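GCN5-related N-acetyltransferase (Kribbella flavida, PDB 4IUS) probably transfers an acyl group, most likely from an acyl-coenzyme A, to an acceptor that is not identified. Local coordinates at residues A7-A11 against V82-N86; V109-L114 against T211-F215; G184-V188 against G219-L225. The protein carries 1 engineered substitution. One frame throughout, in Å; residues are numbered along the deposited sequence.

Interaction 1 (A7-A11 against V82-N86); sequences AARIA and VEEAN
Glu84 meets Ala7 with its first methylene, CB lying 3.6 Å from Ala7 CB, while its flat carboxylate is turned to strand 242-251, where Glu84 OE2 is hydrogen-bonded to Thr246 OG1. The surfaces that touch are otherwise mostly methyls, those of Ala7, Ala11, Val82 and Ala85. Ala7 and Ala11 stand one helical turn apart, joined by the bond from Ala11 N to Ala7 O, and Val82 spans that turn. With CG1 anti to its backbone N (chi1 -180°), Val82 sets CG1 at 3.8 Å from Ala7 CB and CG2 at 4.0 Å from Ala11 CB. The contact thus places helix 6-19 beside the end of strand 78-82, the outermost strand on one side of the mixed sheet, and beside the turn that leaves it. In that turn Asn86 N reaches back to Val82 O. Ala85 also faces the helix, its CB 3.9 Å from Ala8 CA and equally far from Ala11 CB. Small side chains let the two chains come close here, with Ala8 CA and Ala85 CA 4.4 Å apart. Ala245 of strand 242-251 packs on both Ala7 and Val82.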
# COMPACT_ATOMS: atom_id res chain seq x y z
N ALA A 7 -11.57 -4.80 7.59
CA ALA A 7 -10.23 -4.47 8.08
C ALA A 7 -9.35 -5.73 8.13
O ALA A 7 -8.20 -5.74 7.69
CB ALA A 7 -10.31 -3.79 9.44
N ALA A 8 -9.89 -6.79 8.71
CA ALA A 8 -9.18 -8.06 8.76
C ALA A 8 -8.92 -8.63 7.38
O ALA A 8 -7.84 -9.19 7.15
CB ALA A 8 -9.92 -9.08 9.65
N ARG A 9 -9.89 -8.50 6.45
CA ARG A 9 -9.68 -8.99 5.10
C ARG A 9 -8.50 -8.26 4.45
O ARG A 9 -7.65 -8.90 3.81
CB ARG A 9 -10.95 -8.79 4.30
CG ARG A 9 -10.81 -9.34 2.90
CD ARG A 9 -12.06 -9.17 2.08
NE ARG A 9 -11.79 -9.60 0.71
CZ ARG A 9 -12.55 -9.26 -0.31
NH1 ARG A 9 -13.62 -8.48 -0.15
NH2 ARG A 9 -12.19 -9.63 -1.52
N ILE A 10 -8.43 -6.94 4.60
CA ILE A 10 -7.37 -6.16 4.01
C ILE A 10 -6.04 -6.51 4.65
O ILE A 10 -5.04 -6.76 3.95
CB ILE A 10 -7.64 -4.66 4.14
CG1 ILE A 10 -8.81 -4.29 3.18
CG2 ILE A 10 -6.40 -3.84 3.83
CD1 ILE A 10 -9.32 -2.87 3.37
N ALA A 11 -5.98 -6.61 5.97
CA ALA A 11 -4.72 -6.94 6.65
C ALA A 11 -4.22 -8.32 6.23
O ALA A 11 -3.03 -8.54 6.01
CB ALA A 11 -4.88 -6.84 8.15
N VAL A 82 -3.41 -2.63 10.93
CA VAL A 82 -4.74 -2.09 10.67
C VAL A 82 -5.45 -2.15 12.02
O VAL A 82 -5.65 -3.24 12.56
CB VAL A 82 -5.49 -2.87 9.57
CG1 VAL A 82 -6.88 -2.23 9.37
CG2 VAL A 82 -4.69 -2.89 8.27
N GLU A 83 -5.79 -1.01 12.59
CA GLU A 83 -6.27 -0.99 13.98
C GLU A 83 -7.46 -1.91 14.19
O GLU A 83 -7.53 -2.61 15.19
CB GLU A 83 -6.60 0.45 14.39
CG GLU A 83 -7.20 0.59 15.78
CD GLU A 83 -6.26 0.16 16.92
OE1 GLU A 83 -5.02 0.29 16.78
OE2 GLU A 83 -6.80 -0.32 17.96
N GLU A 84 -8.43 -1.87 13.28
CA GLU A 84 -9.66 -2.63 13.46
C GLU A 84 -9.46 -4.12 13.29
O GLU A 84 -10.25 -4.91 13.73
CB GLU A 84 -10.75 -2.10 12.54
CG GLU A 84 -11.14 -0.64 12.75
CD GLU A 84 -10.29 0.39 11.98
OE1 GLU A 84 -9.28 -0.01 11.35
OE2 GLU A 84 -10.61 1.62 12.08
N ALA A 85 -8.38 -4.51 12.63
CA ALA A 85 -8.04 -5.93 12.45
C ALA A 85 -7.42 -6.50 13.75
O ALA A 85 -7.56 -7.68 14.02
CB ALA A 85 -7.03 -6.12 11.32
N ASN A 86 -6.71 -5.67 14.51
CA ASN A 86 -6.06 -6.11 15.75
C ASN A 86 -6.15 -5.00 16.82
O ASN A 86 -5.14 -4.34 17.15
CB ASN A 86 -4.61 -6.51 15.48
CG ASN A 86 -4.49 -7.72 14.58
OD1 ASN A 86 -4.35 -7.57 13.37
ND2 ASN A 86 -4.58 -8.90 15.16

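Interaction 2 (V109-L114 against T211-F215)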
# COMPACT_ATOMS: atom_id res chain seq x y z
N VAL A 109 -13.11 0.54 -2.17
CA VAL A 109 -14.21 0.57 -3.13
C VAL A 109 -14.36 -0.84 -3.72
O VAL A 109 -13.40 -1.62 -3.86
CB VAL A 109 -13.98 1.62 -4.26
CG1 VAL A 109 -12.85 1.19 -5.23
CG2 VAL A 109 -15.28 1.89 -5.02
N GLU A 110 -15.59 -1.17 -4.09
CA GLU A 110 -15.93 -2.44 -4.74
C GLU A 110 -16.39 -2.15 -6.18
O GLU A 110 -16.75 -1.01 -6.49
CB GLU A 110 -17.05 -3.14 -3.99
CG GLU A 110 -16.59 -3.66 -2.64
CD GLU A 110 -17.62 -4.53 -1.94
OE1 GLU A 110 -18.81 -4.15 -1.88
OE2 GLU A 110 -17.23 -5.61 -1.41
N PRO A 111 -16.38 -3.18 -7.03
CA PRO A 111 -16.59 -2.87 -8.47
C PRO A 111 -17.85 -2.09 -8.85
O PRO A 111 -17.81 -1.20 -9.72
CB PRO A 111 -16.54 -4.27 -9.11
CG PRO A 111 -15.60 -5.02 -8.24
CD PRO A 111 -15.89 -4.56 -6.85
N GLY A 112 -18.96 -2.43 -8.22
CA GLY A 112 -20.25 -1.83 -8.55
C GLY A 112 -20.34 -0.38 -8.11
O GLY A 112 -21.25 0.32 -8.50
N ASP A 113 -19.39 0.10 -7.29
CA ASP A 113 -19.41 1.46 -6.73
C ASP A 113 -18.36 2.39 -7.35
O ASP A 113 -18.37 3.59 -7.09
CB ASP A 113 -19.20 1.37 -5.22
CG ASP A 113 -20.38 0.70 -4.50
OD1 ASP A 113 -21.52 0.80 -4.96
OD2 ASP A 113 -20.14 0.05 -3.46
N LEU A 114 -17.46 1.84 -8.15
CA LEU A 114 -16.42 2.66 -8.76
C LEU A 114 -17.03 3.57 -9.83
O LEU A 114 -17.88 3.15 -10.64
CB LEU A 114 -15.37 1.78 -9.43
CG LEU A 114 -14.22 2.53 -10.14
CD1 LEU A 114 -13.37 3.32 -9.15
CD2 LEU A 114 -13.42 1.50 -10.93
N THR A 211 -7.90 1.38 -10.80
CA THR A 211 -8.85 0.59 -10.03
C THR A 211 -9.71 -0.24 -10.99
O THR A 211 -9.95 -1.44 -10.78
CB THR A 211 -9.73 1.47 -9.13
OG1 THR A 211 -8.91 2.28 -8.31
CG2 THR A 211 -10.60 0.59 -8.22
N GLN A 212 -10.21 0.42 -12.04
CA GLN A 212 -11.05 -0.25 -12.99
C GLN A 212 -10.34 -1.41 -13.65
O GLN A 212 -10.92 -2.48 -13.82
CB GLN A 212 -11.50 0.74 -14.06
CG GLN A 212 -12.47 0.15 -15.07
CD GLN A 212 -12.83 1.15 -16.12
OE1 GLN A 212 -11.97 1.62 -16.83
NE2 GLN A 212 -14.08 1.55 -16.14
N GLN A 213 -9.07 -1.25 -14.01
CA GLN A 213 -8.35 -2.35 -14.59
C GLN A 213 -8.07 -3.50 -13.61
O GLN A 213 -8.16 -4.69 -13.98
CB GLN A 213 -7.05 -1.83 -15.24
CG GLN A 213 -7.28 -0.82 -16.35
CD GLN A 213 -8.30 -1.32 -17.34
OE1 GLN A 213 -8.12 -2.37 -17.95
NE2 GLN A 213 -9.43 -0.60 -17.45
N ALA A 214 -7.79 -3.17 -12.36
CA ALA A 214 -7.62 -4.19 -11.35
C ALA A 214 -8.88 -5.07 -11.26
O ALA A 214 -8.78 -6.28 -11.13
CB ALA A 214 -7.29 -3.55 -9.99
N PHE A 215 -10.06 -4.44 -11.34
CA PHE A 215 -11.31 -5.19 -11.31
C PHE A 215 -11.59 -5.93 -12.61
O PHE A 215 -12.03 -7.09 -12.59
CB PHE A 215 -12.46 -4.23 -11.06
CG PHE A 215 -12.50 -3.57 -9.69
CD1 PHE A 215 -11.95 -4.14 -8.57
CD2 PHE A 215 -13.14 -2.37 -9.53
CE1 PHE A 215 -12.07 -3.54 -7.32
CE2 PHE A 215 -13.26 -1.76 -8.28
CZ PHE A 215 -12.73 -2.35 -7.19
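Thr211 OG1 is held by two partners beyond this contact, Tyr241 OH and Thr207 O, and this grip fixes the rotation of the side chain that meets Val109 and Leu114. With OG1 anti to its carbonyl carbon (chi1 -54°), Thr211 presents the other branch to the loop: CG2 lies 3.8 Å from Val109 CG1 and 4.0 Å from Leu114 CD1. The second methyl of Leu114, CD2, rests against the helix backbone itself, 3.6 Å from Gln212 N.

The largest share of the contact belongs to Phe215. Pro111 covers one face of its ring in a CH-pi contact, with CG 3.6 Å from the ring centroid and only 8° from the normal. At the ring edge, near its plane, Val109 O approaches Phe215 CZ to 3.5 Å. Residues 110-113 form a type I turn, closed by Asp113 N bonding to Glu110 O at 3.0 Å, and this turn, with the proline at its second position, carries Pro111 over the ring. An alanine in place of Phe215 would probably open a gap under Pro111 and cost the turn its main anchor on the helix.

Helix 202-216 thereby lies over the end of strand 99-109, while Thr211 and Phe215 both also touch Ala223 of strand 222-225, the neighbour to which Val109 is bonded through its backbone.

Interaction 3 (G184-V188 against G219-L225); sequences GVTEV and GATLAWL. With EDO (1,2-ethanediol), chain E.
Glu187 crosses one face of the Trp224 indole at a slant. Its CG sits 3.6 Å from the centroid of the six-membered ring, 10° from the normal, and its carboxylate continues over the rim almost flat, 12° from the ring plane, with CD 3.3 Å from Trp224 CH2. The extended chain of Glu187 makes this possible, as does the turn of Trp224: CG stands between its backbone N and carbonyl carbon (chi1 67°), which swings the indole across to the adjoining strand. At the ring edge, in its plane, Val185 CG1 comes to 3.5 Å from Trp224 CD1, and Trp224 NE1 gives its hydrogen to O1 of an ethanediol at 3.1 Å.

These side chains stand on a parallel strand pair. Thr186 N donates to Leu222 O, Thr186 O accepts from Trp224 N, and Val188 N donates to Trp224 O at 2.9 Å. Gly184 O opens the pairing with a double grip, from Thr221 N at 2.7 Å and Leu222 N at 3.0 Å. Gly184 has positive phi, and a side chain there would run into Thr221 OG1, which is bonded to Arg9 NH2.

Strand 185-193, helix 202-216 and strand 222-225 form a beta-alpha-beta crossover, consistent with β4-α3-β5 of the GNAT fold. On the opposite face of the pair from Glu187 and Trp224, Thr186 CG2 packs on Ala223 CB on the side of helix 202-216; beyond the indole, Ile10 of helix 6-19 touches Trp224.

The side chains of Glu187 and Trp224 thus appear to meet through CH-pi contact and van der Waals surface. The indole N-H is turned to the diol and not to the carboxylate, whose OE1 lies close to the like charge of Asp148 OD2. The diol, probably a crystallisation component, indicates that a small hydroxyl can reach the indole nitrogen.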
# COMPACT_ATOMS: atom_id res chain seq x y z
N GLY A 184 -8.69 -11.69 -3.70
CA GLY A 184 -9.55 -10.71 -4.37
C GLY A 184 -9.24 -9.24 -4.06
O GLY A 184 -9.91 -8.35 -4.58
N VAL A 185 -8.24 -8.99 -3.23
CA VAL A 185 -7.92 -7.66 -2.77
C VAL A 185 -6.68 -7.16 -3.50
O VAL A 185 -5.71 -7.88 -3.70
CB VAL A 185 -7.65 -7.63 -1.24
CG1 VAL A 185 -7.43 -6.21 -0.80
CG2 VAL A 185 -8.79 -8.28 -0.48
N THR A 186 -6.76 -5.89 -3.91
CA THR A 186 -5.62 -5.14 -4.44
C THR A 186 -5.50 -3.81 -3.70
O THR A 186 -6.49 -3.27 -3.25
CB THR A 186 -5.75 -4.90 -5.96
OG1 THR A 186 -4.51 -4.36 -6.47
CG2 THR A 186 -6.89 -3.95 -6.30
N GLU A 187 -4.27 -3.30 -3.61
CA GLU A 187 -3.97 -1.96 -3.19
C GLU A 187 -3.68 -1.11 -4.41
O GLU A 187 -2.83 -1.51 -5.22
CB GLU A 187 -2.79 -1.94 -2.22
CG GLU A 187 -2.52 -0.52 -1.73
CD GLU A 187 -1.25 -0.31 -0.93
OE1 GLU A 187 -0.53 -1.29 -0.74
OE2 GLU A 187 -1.02 0.85 -0.48
N VAL A 188 -4.31 0.04 -4.52
CA VAL A 188 -3.99 1.03 -5.54
C VAL A 188 -3.02 2.01 -4.89
O VAL A 188 -3.27 2.52 -3.78
CB VAL A 188 -5.25 1.71 -6.09
CG1 VAL A 188 -4.88 2.85 -7.02
CG2 VAL A 188 -6.10 0.68 -6.83
N GLY A 219 -8.86 -9.28 -11.81
CA GLY A 219 -9.68 -10.21 -10.99
C GLY A 219 -9.96 -9.75 -9.57
O GLY A 219 -10.44 -10.53 -8.72
N ALA A 220 -9.67 -8.48 -9.28
CA ALA A 220 -9.89 -7.98 -7.92
C ALA A 220 -11.39 -7.81 -7.69
O ALA A 220 -12.13 -7.40 -8.62
CB ALA A 220 -9.17 -6.66 -7.69
N THR A 221 -11.81 -8.03 -6.45
CA THR A 221 -13.17 -7.71 -6.00
C THR A 221 -13.22 -6.61 -4.93
O THR A 221 -14.30 -6.17 -4.53
CB THR A 221 -13.86 -8.99 -5.49
OG1 THR A 221 -13.16 -9.48 -4.35
CG2 THR A 221 -13.89 -10.03 -6.61
N LEU A 222 -12.06 -6.19 -4.46
CA LEU A 222 -11.96 -5.10 -3.50
C LEU A 222 -10.67 -4.33 -3.77
O LEU A 222 -9.61 -4.99 -3.92
CB LEU A 222 -11.97 -5.63 -2.04
CG LEU A 222 -11.87 -4.59 -0.94
CD1 LEU A 222 -13.08 -3.67 -0.89
CD2 LEU A 222 -11.62 -5.26 0.43
N ALA A 223 -10.70 -2.98 -3.79
CA ALA A 223 -9.50 -2.16 -3.94
C ALA A 223 -9.44 -1.22 -2.76
O ALA A 223 -10.47 -0.71 -2.35
CB ALA A 223 -9.52 -1.36 -5.25
N TRP A 224 -8.24 -1.00 -2.23
CA TRP A 224 -8.05 -0.05 -1.17
C TRP A 224 -6.84 0.80 -1.45
O TRP A 224 -5.96 0.42 -2.22
CB TRP A 224 -7.95 -0.70 0.21
CG TRP A 224 -6.75 -1.54 0.41
CD1 TRP A 224 -6.57 -2.88 0.06
CD2 TRP A 224 -5.48 -1.12 0.94
NE1 TRP A 224 -5.30 -3.29 0.38
CE2 TRP A 224 -4.60 -2.28 0.93
CE3 TRP A 224 -4.98 0.10 1.44
CZ2 TRP A 224 -3.29 -2.22 1.41
CZ3 TRP A 224 -3.65 0.14 1.89
CH2 TRP A 224 -2.84 -0.98 1.87
N LEU A 225 -6.82 1.97 -0.85
CA LEU A 225 -5.67 2.88 -0.90
C LEU A 225 -5.59 3.72 0.34
O LEU A 225 -6.54 3.81 1.11
CB LEU A 225 -5.71 3.76 -2.12
CG LEU A 225 -6.88 4.70 -2.32
CD1 LEU A 225 -6.71 6.00 -1.49
CD2 LEU A 225 -7.10 5.02 -3.80
C1 EDO E . -2.93 -5.98 -1.51
O1 EDO E . -3.36 -5.60 -0.19
C2 EDO E . -2.99 -7.50 -1.63
O2 EDO E . -1.70 -8.10 -1.37

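Overall arrangement
From the N terminus, helix 6-19 first meets the turn after strand 78-82, so interaction 1 closes a loop of 70 intervening residues before either of the others opens. The chain then runs through strand 99-109 into the first half of interaction 2, which closes a loop of 96. Interactions 2 and 3 cross: 184-188 precedes 211-215 and 219-225 follows it, so the 30-residue loop of interaction 3 contains helix 202-216. Their centres are about 8 Å apart, linked by backbone bonds between Val109 and Ala223 and between Ala214 and Ala220. Interaction 1 adjoins interaction 3 through Arg9 and Ile10, tying the N-terminal helix to the middle of the mixed sheet as well as to its edge.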